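Local atomic coordinates of variant surface glycoprotein MITAT 1.1 (Trypanosoma brucei brucei, PDB entry 5LY9), a protein that forms a coat on the surface of the trypanosome, which evades the host immune response by expressing a series of antigenically distinct variants of it. Residues 50-55 with 317-322; 180-185 with 224-229; 91-96 with 250-255. All blocks are in the same frame, centred on the assembly; numbering follows the deposited sequence.

Interaction 1 (50-55 with 317-322); sequences SIYLAK and DMVDAE. With NAG (2-acetamido-2-deoxy-beta-D-glucopyranose), chain C; MAN (alpha-D-mannopyranose), chain B.
At its C-terminal end, helix 24-55 presents Tyr52 and Lys55 to the last turn of helix 313-321 and the residue after it, Glu322. Tyr52 is the centre of the contact. Its CG stands anti to the backbone N (chi1 -176°), which sends the ring across to the other helix, where three residues meet different parts of it. At the root of the ring, Tyr52 CG lies 4.1 Å from Val319 CG2. At the tip, Tyr52 OH is 3.6 Å from Met318 CG, and the methionine crosses the tyrosine at about a right angle; SD lies near the hydroxyl, and the turn at chi3 (76°) brings CE back to it as well. Glu322 also crosses the ring at about a right angle, CB 3.7 Å from Tyr52 CD2. A long, flat tyrosine suits this place because it can touch three residues at once.

Glu322 is anti at chi1, but the bend at chi2 (78°) swings the carboxylate back toward the ring, its plane steeply tilted, with OE1 3.4 Å from Tyr52 CE2. A long, flexible lysine can span the gap to this acid: extended to CE and turned at chi4, Lys55 places NZ 2.7 Å from Glu322 OE2, above the carboxylate plane. Asn56 ND2 also bonds OE2.

Asp320 leaves its helix on the side away from 50-55, and its carboxylate meets a glycan attached to the protein itself, probably N-linked: NAG O3 donates to Asp320 OD1 at 2.5 Å. Ala321 CA lies 3.4 Å from MAN O6. The chemistry thus divides by direction, with apolar and aromatic packing between the helices, a partly exposed ion pair beside it that should keep Glu322 ionised, and a second carboxylate, on the other side of the helix, hydrogen-bonded to sugar.

Interaction 2 (180-185 with 224-229); sequences TFQPTT and QVEATL
Loop 180-185, without regular structure, packs on strand 228-229 and the residues leading into it, part of a four-stranded antiparallel sheet at the end of the N-terminal domain where the chain begins.

Phe181 carries the apolar part. Its chi1 (-56°, CG anti to the carbonyl carbon) sets the ring between the segments, and chi2 turns one face to Leu229, whose CD1 makes a CH-pi contact 4.1 Å from the Phe181 ring centroid and 27° off the normal. On the opposite face Thr180 CG2 sits 3.6 Å above the Phe181 ring plane, over its centre, so methyl groups sandwich the ring. Ala10 of helix 8-21 touches both Phe181 and Leu229. A flat ring offers two broad faces to methyl groups, and leucine's branch reaches one of them, which suits a buried site.

Glu226 and Gln182 slide past each other in opposite directions. Glu226 uses both oxygens: OE2 accepts from Ala1 N, the first nitrogen of the chain, and from Asn179 N, while OE1 takes a weak bond from Thr180 N at 3.5 Å. A water bonded to Glu226 OE1 at 2.7 Å also accepts from Phe181 N. If the N terminus is charged, it probably favours the ionised form of this buried acid.

Glutamine suits its place because its amide has to accept at one end and donate at the other. NE2 donates to Thr4 O, and also reaches a water held by Val225 O; these bonds settle which way round the amide lies. At the other end OE1 accepts from another water, which also donates to Ala227 O, and from the backbone Ala227 N at 2.8 Å, which approaches Gln182 OE1 in the carbonyl plane at a C=O...N angle of 146°.

Interaction 3 (91-96 with 250-255); sequences QIRSAR and WEARNR
Arg93 and Glu251 make the first shell of this contact between helix 62-114 and the end of helix 244-254. Arg93 leaves its helix with CG anti to the backbone N (chi1 -178°) and stays extended to NE, lying across Ala252. From the edge of its guanidinium, NH2 donates to Glu251 OE2 at 2.8 Å, almost straight (165°), using the anti lone pair of that oxygen. Ala252 CB lies over one guanidinium face, 3.7 Å from Arg93 NE. A side chain as small as alanine's lets the backbones close up: Ala252 CB is also 3.7 Å from Ser94 CA, and the axes of the short segments 91-96 and 250-254 approach to 8.3 Å, their directions 141° apart.

Further out, a water accepts from Arg93 NH1 and Arg255 NH1 and donates to Glu251 OE2. Glu251 CD sits 3.7 Å above the Arg255 guanidinium plane, over its centre; this ion pair is long and rests on charge alone, with no N-H aimed at OE1. Glu248 pairs with Arg93 NE and Arg96 NH1, while Ser94 OG bonds Glu256. On the dimer side Arg96 NH2 donates to Pro150 O of the second subunit.

Two acids on one helix therefore serve several arginines, and the shared carboxylate and water probably offset the repulsion between Arg93 and Arg255 close to the subunit boundary.

In the fold
From the N terminus the chain passes helix 8-21 and then helix 24-55, meeting the first half of interaction 1 at its end, then turns into helix 62-114, which carries the first half of interaction 3. The loops beyond supply 180-185, and strand 228-229 soon closes interaction 2, the shortest and innermost loop. Helix 244-254 next closes interaction 3, and helix 313-321 finally closes interaction 1. The three loops are nested and none cross. Interaction 1 ties helix 24-55 to helix 313-321 near the glycan, interaction 2 ties a loop to the four-stranded sheet at the other end, about 72 Å away between centres, and interaction 3 joins helix 62-114 to helix 244-254 near the middle of the chain.

Interaction 1 (50-55 with 317-322)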
# COMPACT_ATOMS: atom_id res chain seq x y z
N SER A 50 4.88 -13.68 28.81
CA SER A 50 4.11 -14.92 28.87
C SER A 50 4.96 -16.14 29.20
O SER A 50 4.57 -17.02 29.98
CB SER A 50 3.38 -15.21 27.58
OG SER A 50 2.48 -14.16 27.19
N ILE A 51 6.13 -16.23 28.56
CA ILE A 51 7.05 -17.30 28.79
C ILE A 51 7.57 -17.28 30.25
O ILE A 51 7.61 -18.31 30.92
CB ILE A 51 8.26 -17.21 27.80
CG1 ILE A 51 7.84 -17.54 26.35
CG2 ILE A 51 9.40 -18.09 28.31
CD1 ILE A 51 8.78 -16.95 25.28
N TYR A 52 7.93 -16.09 30.73
CA TYR A 52 8.41 -15.97 32.10
C TYR A 52 7.32 -16.48 33.07
O TYR A 52 7.60 -17.21 34.04
CB TYR A 52 8.69 -14.53 32.43
CG TYR A 52 9.29 -14.37 33.80
CD1 TYR A 52 8.51 -14.26 34.89
CD2 TYR A 52 10.68 -14.24 33.93
CE1 TYR A 52 9.09 -14.13 36.17
CE2 TYR A 52 11.27 -14.06 35.19
CZ TYR A 52 10.47 -14.03 36.28
OH TYR A 52 11.04 -13.88 37.55
N LEU A 53 6.09 -16.06 32.85
CA LEU A 53 5.01 -16.51 33.71
C LEU A 53 4.81 -17.99 33.63
O LEU A 53 4.54 -18.66 34.67
CB LEU A 53 3.73 -15.82 33.33
CG LEU A 53 3.66 -14.36 33.71
CD1 LEU A 53 2.58 -13.63 32.92
CD2 LEU A 53 3.38 -14.25 35.18
N ALA A 54 4.81 -18.53 32.41
CA ALA A 54 4.63 -19.98 32.29
C ALA A 54 5.73 -20.78 32.96
O ALA A 54 5.45 -21.87 33.50
CB ALA A 54 4.52 -20.38 30.85
N LYS A 55 6.93 -20.22 32.96
CA LYS A 55 8.11 -20.87 33.50
C LYS A 55 8.13 -20.71 34.99
O LYS A 55 8.72 -21.56 35.70
CB LYS A 55 9.31 -20.27 32.84
CG LYS A 55 10.65 -20.84 33.23
CD LYS A 55 11.75 -20.29 32.33
CE LYS A 55 13.08 -20.95 32.66
NZ LYS A 55 13.58 -20.51 33.99
N ASP A 317 13.08 -5.90 33.06
CA ASP A 317 14.48 -6.37 33.19
C ASP A 317 14.61 -7.79 33.71
O ASP A 317 15.40 -8.58 33.19
CB ASP A 317 15.31 -5.41 34.03
CG ASP A 317 15.59 -4.08 33.33
OD1 ASP A 317 15.45 -3.92 32.08
OD2 ASP A 317 15.98 -3.16 34.05
N MET A 318 13.80 -8.12 34.71
CA MET A 318 13.71 -9.47 35.24
C MET A 318 13.28 -10.47 34.17
O MET A 318 13.86 -11.53 34.02
CB MET A 318 12.74 -9.43 36.42
CG MET A 318 12.63 -10.69 37.17
SD MET A 318 11.70 -10.33 38.71
CE MET A 318 10.09 -10.21 38.04
N VAL A 319 12.33 -10.09 33.33
CA VAL A 319 11.92 -10.96 32.23
C VAL A 319 13.08 -11.19 31.23
O VAL A 319 13.37 -12.31 30.83
CB VAL A 319 10.67 -10.33 31.55
CG1 VAL A 319 10.39 -10.97 30.23
CG2 VAL A 319 9.48 -10.51 32.46
N ASP A 320 13.72 -10.10 30.85
CA ASP A 320 14.86 -10.12 29.91
C ASP A 320 16.04 -11.01 30.36
O ASP A 320 16.63 -11.70 29.54
CB ASP A 320 15.40 -8.72 29.66
CG ASP A 320 14.51 -7.90 28.72
OD1 ASP A 320 13.62 -8.48 28.03
OD2 ASP A 320 14.71 -6.66 28.71
N ALA A 321 16.30 -11.06 31.65
CA ALA A 321 17.42 -11.82 32.19
C ALA A 321 17.13 -13.31 32.28
O ALA A 321 18.03 -14.12 32.50
CB ALA A 321 17.69 -11.27 33.59
N GLU A 322 15.86 -13.71 32.12
CA GLU A 322 15.47 -15.06 32.36
C GLU A 322 16.08 -15.95 31.26
O GLU A 322 15.91 -15.68 30.10
CB GLU A 322 13.94 -15.20 32.44
CG GLU A 322 13.44 -16.59 32.81
CD GLU A 322 13.53 -16.92 34.31
OE1 GLU A 322 14.04 -16.09 35.08
OE2 GLU A 322 13.05 -18.01 34.71
C1 NAG C . 11.69 -4.66 24.56
C2 NAG C . 11.95 -6.05 25.06
C3 NAG C . 13.44 -6.33 25.29
C4 NAG C . 14.27 -5.92 24.07
C5 NAG C . 13.89 -4.49 23.74
C6 NAG C . 14.64 -3.89 22.56
C7 NAG C . 10.47 -7.40 26.42
C8 NAG C . 9.92 -7.64 27.78
N2 NAG C . 11.27 -6.36 26.31
O3 NAG C . 13.69 -7.72 25.61
O4 NAG C . 15.71 -6.19 24.23
O5 NAG C . 12.47 -4.42 23.41
O6 NAG C . 14.40 -4.70 21.45
O7 NAG C . 10.17 -8.05 25.45
C1 MAN B . 19.85 -6.25 28.55
C2 MAN B . 21.33 -6.03 28.79
C3 MAN B . 22.06 -7.12 28.04
C4 MAN B . 21.58 -8.51 28.46
C5 MAN B . 20.04 -8.68 28.49
C6 MAN B . 19.58 -9.80 29.43
O2 MAN B . 21.62 -6.01 30.22
O3 MAN B . 23.45 -6.88 28.31
O4 MAN B . 22.08 -9.45 27.52
O5 MAN B . 19.43 -7.52 29.01
O6 MAN B . 19.32 -9.35 30.80

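Interaction 2 (180-185 with 224-229)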
# COMPACT_ATOMS: atom_id res chain seq x y z
N THR A 180 6.12 36.37 -18.24
CA THR A 180 6.50 35.90 -16.91
C THR A 180 7.07 34.50 -16.96
O THR A 180 8.21 34.26 -16.53
CB THR A 180 5.30 35.91 -15.94
OG1 THR A 180 4.64 37.16 -16.06
CG2 THR A 180 5.82 35.63 -14.45
N PHE A 181 6.29 33.56 -17.47
CA PHE A 181 6.77 32.12 -17.55
C PHE A 181 7.03 31.65 -18.99
O PHE A 181 7.48 30.56 -19.21
CB PHE A 181 5.80 31.22 -16.80
CG PHE A 181 5.61 31.64 -15.38
CD1 PHE A 181 6.69 31.66 -14.49
CD2 PHE A 181 4.37 31.98 -14.91
CE1 PHE A 181 6.54 32.11 -13.22
CE2 PHE A 181 4.20 32.41 -13.58
CZ PHE A 181 5.28 32.48 -12.74
N GLN A 182 6.77 32.50 -19.96
CA GLN A 182 6.99 32.29 -21.39
C GLN A 182 7.68 33.60 -21.85
O GLN A 182 7.17 34.69 -21.57
CB GLN A 182 5.67 32.08 -22.14
CG GLN A 182 5.06 30.71 -21.88
CD GLN A 182 3.60 30.68 -22.30
OE1 GLN A 182 2.69 31.01 -21.52
NE2 GLN A 182 3.40 30.42 -23.58
N PRO A 183 8.84 33.49 -22.47
CA PRO A 183 9.60 34.72 -22.78
C PRO A 183 9.03 35.52 -23.95
O PRO A 183 8.03 35.12 -24.62
CB PRO A 183 10.97 34.16 -23.15
CG PRO A 183 10.68 32.84 -23.78
CD PRO A 183 9.47 32.30 -22.98
N THR A 184 9.70 36.64 -24.25
CA THR A 184 9.36 37.40 -25.42
C THR A 184 9.57 36.59 -26.70
O THR A 184 10.31 35.60 -26.71
CB THR A 184 10.22 38.67 -25.49
OG1 THR A 184 11.61 38.31 -25.46
CG2 THR A 184 9.99 39.53 -24.26
N THR A 185 8.96 37.06 -27.79
CA THR A 185 9.08 36.37 -29.07
C THR A 185 10.55 36.50 -29.53
O THR A 185 11.22 37.48 -29.23
CB THR A 185 8.19 36.94 -30.14
OG1 THR A 185 8.39 38.34 -30.13
CG2 THR A 185 6.82 36.65 -29.84
N GLN A 224 -5.15 35.43 -27.08
CA GLN A 224 -3.72 35.72 -27.35
C GLN A 224 -2.99 36.17 -26.12
O GLN A 224 -2.52 37.31 -26.00
CB GLN A 224 -3.60 36.78 -28.45
CG GLN A 224 -4.17 36.28 -29.75
CD GLN A 224 -3.90 37.28 -30.89
OE1 GLN A 224 -4.34 38.41 -30.85
NE2 GLN A 224 -3.22 36.81 -31.92
N VAL A 225 -2.84 35.23 -25.19
CA VAL A 225 -2.12 35.51 -23.94
C VAL A 225 -1.24 34.29 -23.60
O VAL A 225 -1.17 33.31 -24.32
CB VAL A 225 -3.05 35.85 -22.76
CG1 VAL A 225 -3.83 37.13 -23.03
CG2 VAL A 225 -4.02 34.70 -22.42
N GLU A 226 -0.55 34.41 -22.49
CA GLU A 226 0.29 33.34 -21.94
C GLU A 226 -0.57 32.34 -21.17
O GLU A 226 -1.67 32.65 -20.71
CB GLU A 226 1.33 33.97 -21.02
CG GLU A 226 2.36 34.76 -21.84
CD GLU A 226 3.09 35.83 -21.03
OE1 GLU A 226 3.06 35.82 -19.76
OE2 GLU A 226 3.77 36.65 -21.72
N ALA A 227 -0.06 31.14 -21.08
CA ALA A 227 -0.67 30.14 -20.19
C ALA A 227 -0.72 30.64 -18.76
O ALA A 227 0.10 31.49 -18.37
CB ALA A 227 0.15 28.88 -20.24
N THR A 228 -1.65 30.08 -17.94
CA THR A 228 -1.77 30.46 -16.56
C THR A 228 -1.33 29.27 -15.71
O THR A 228 -1.67 28.12 -16.03
CB THR A 228 -3.23 30.76 -16.20
OG1 THR A 228 -3.72 31.82 -16.98
CG2 THR A 228 -3.37 31.07 -14.71
N LEU A 229 -0.63 29.56 -14.62
CA LEU A 229 -0.19 28.53 -13.69
C LEU A 229 -0.89 28.86 -12.37
O LEU A 229 -0.80 29.96 -11.87
CB LEU A 229 1.34 28.53 -13.51
CG LEU A 229 2.17 28.35 -14.77
CD1 LEU A 229 3.65 28.43 -14.40
CD2 LEU A 229 1.87 27.03 -15.45
O HOH W 1 3.64 33.71 -18.12
O HOH W 2 2.78 31.39 -18.82
O HOH W 3 0.54 31.06 -24.82

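Interaction 3 (91-96 with 250-255)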
# COMPACT_ATOMS: atom_id res chain seq x y z
N GLN A 91 -1.47 4.54 3.56
CA GLN A 91 -0.15 4.34 2.92
C GLN A 91 -0.31 4.00 1.44
O GLN A 91 0.33 4.60 0.58
CB GLN A 91 0.68 3.37 3.68
CG GLN A 91 1.02 3.83 5.09
CD GLN A 91 1.76 2.84 5.94
OE1 GLN A 91 1.89 1.67 5.61
NE2 GLN A 91 2.32 3.33 7.02
N ILE A 92 -1.29 3.13 1.14
CA ILE A 92 -1.68 2.87 -0.24
C ILE A 92 -2.22 4.15 -0.90
O ILE A 92 -1.88 4.47 -2.08
CB ILE A 92 -2.67 1.71 -0.33
CG1 ILE A 92 -1.93 0.41 0.06
CG2 ILE A 92 -3.21 1.55 -1.74
CD1 ILE A 92 -2.91 -0.74 0.09
N ARG A 93 -3.06 4.87 -0.18
CA ARG A 93 -3.65 6.09 -0.70
C ARG A 93 -2.52 7.06 -1.12
O ARG A 93 -2.53 7.65 -2.23
CB ARG A 93 -4.54 6.77 0.32
CG ARG A 93 -5.21 8.01 -0.17
CD ARG A 93 -5.71 8.85 0.96
NE ARG A 93 -6.33 10.06 0.45
CZ ARG A 93 -6.77 11.03 1.23
NH1 ARG A 93 -6.70 10.92 2.57
NH2 ARG A 93 -7.35 12.06 0.69
N SER A 94 -1.53 7.26 -0.25
CA SER A 94 -0.47 8.21 -0.56
C SER A 94 0.43 7.73 -1.70
O SER A 94 0.79 8.52 -2.61
CB SER A 94 0.39 8.52 0.67
OG SER A 94 1.36 9.52 0.41
N ALA A 95 0.81 6.48 -1.67
CA ALA A 95 1.61 5.90 -2.78
C ALA A 95 0.88 6.11 -4.10
O ALA A 95 1.50 6.59 -5.05
CB ALA A 95 1.94 4.44 -2.52
N ARG A 96 -0.41 5.82 -4.18
CA ARG A 96 -1.11 5.90 -5.48
C ARG A 96 -1.41 7.34 -5.84
O ARG A 96 -1.46 7.67 -7.04
CB ARG A 96 -2.35 5.02 -5.49
CG ARG A 96 -3.54 5.48 -4.68
CD ARG A 96 -4.45 6.26 -5.60
NE ARG A 96 -5.79 6.64 -5.07
CZ ARG A 96 -6.02 7.67 -4.28
NH1 ARG A 96 -5.03 8.36 -3.69
NH2 ARG A 96 -7.26 7.99 -3.99
N TRP A 250 -1.48 15.92 -1.93
CA TRP A 250 -1.17 16.71 -0.77
C TRP A 250 -1.80 16.22 0.52
O TRP A 250 -1.12 16.02 1.54
CB TRP A 250 -1.51 18.18 -1.05
CG TRP A 250 -1.50 19.07 0.12
CD1 TRP A 250 -0.43 19.56 0.77
CD2 TRP A 250 -2.65 19.66 0.71
NE1 TRP A 250 -0.85 20.42 1.79
CE2 TRP A 250 -2.21 20.46 1.80
CE3 TRP A 250 -4.02 19.51 0.49
CZ2 TRP A 250 -3.11 21.17 2.64
CZ3 TRP A 250 -4.93 20.23 1.30
CH2 TRP A 250 -4.45 21.01 2.39
N GLU A 251 -3.10 16.04 0.47
CA GLU A 251 -3.85 15.54 1.63
C GLU A 251 -3.42 14.13 1.99
O GLU A 251 -3.18 13.84 3.18
CB GLU A 251 -5.33 15.58 1.34
CG GLU A 251 -6.15 15.09 2.51
CD GLU A 251 -7.64 15.33 2.35
OE1 GLU A 251 -8.07 16.50 2.60
OE2 GLU A 251 -8.33 14.39 1.93
N ALA A 252 -3.22 13.25 1.01
CA ALA A 252 -2.83 11.90 1.34
C ALA A 252 -1.45 11.90 2.00
O ALA A 252 -1.19 11.14 2.91
CB ALA A 252 -2.80 11.04 0.10
N ARG A 253 -0.55 12.75 1.51
CA ARG A 253 0.74 12.78 2.14
C ARG A 253 0.64 13.21 3.60
O ARG A 253 1.26 12.63 4.50
CB ARG A 253 1.73 13.66 1.34
CG ARG A 253 3.17 13.21 1.61
CD ARG A 253 4.20 14.00 0.92
NE ARG A 253 5.46 13.27 0.88
CZ ARG A 253 6.60 13.79 0.45
NH1 ARG A 253 6.67 15.10 0.03
NH2 ARG A 253 7.68 12.98 0.36
N ASN A 254 -0.17 14.24 3.84
CA ASN A 254 -0.32 14.72 5.21
C ASN A 254 -0.95 13.68 6.09
O ASN A 254 -0.66 13.68 7.33
CB ASN A 254 -1.18 15.96 5.23
CG ASN A 254 -0.42 17.17 4.87
OD1 ASN A 254 0.81 17.20 5.03
ND2 ASN A 254 -1.14 18.20 4.38
N ARG A 255 -1.80 12.82 5.55
CA ARG A 255 -2.52 11.80 6.36
C ARG A 255 -1.89 10.43 6.48
O ARG A 255 -2.50 9.51 7.08
CB ARG A 255 -4.00 11.69 5.90
CG ARG A 255 -4.60 13.03 6.21
CD ARG A 255 -6.01 13.26 5.82
NE ARG A 255 -6.37 14.65 6.18
CZ ARG A 255 -7.61 15.11 6.13
NH1 ARG A 255 -8.63 14.31 5.81
NH2 ARG A 255 -7.84 16.37 6.43
O HOH W 4 -8.50 12.23 4.40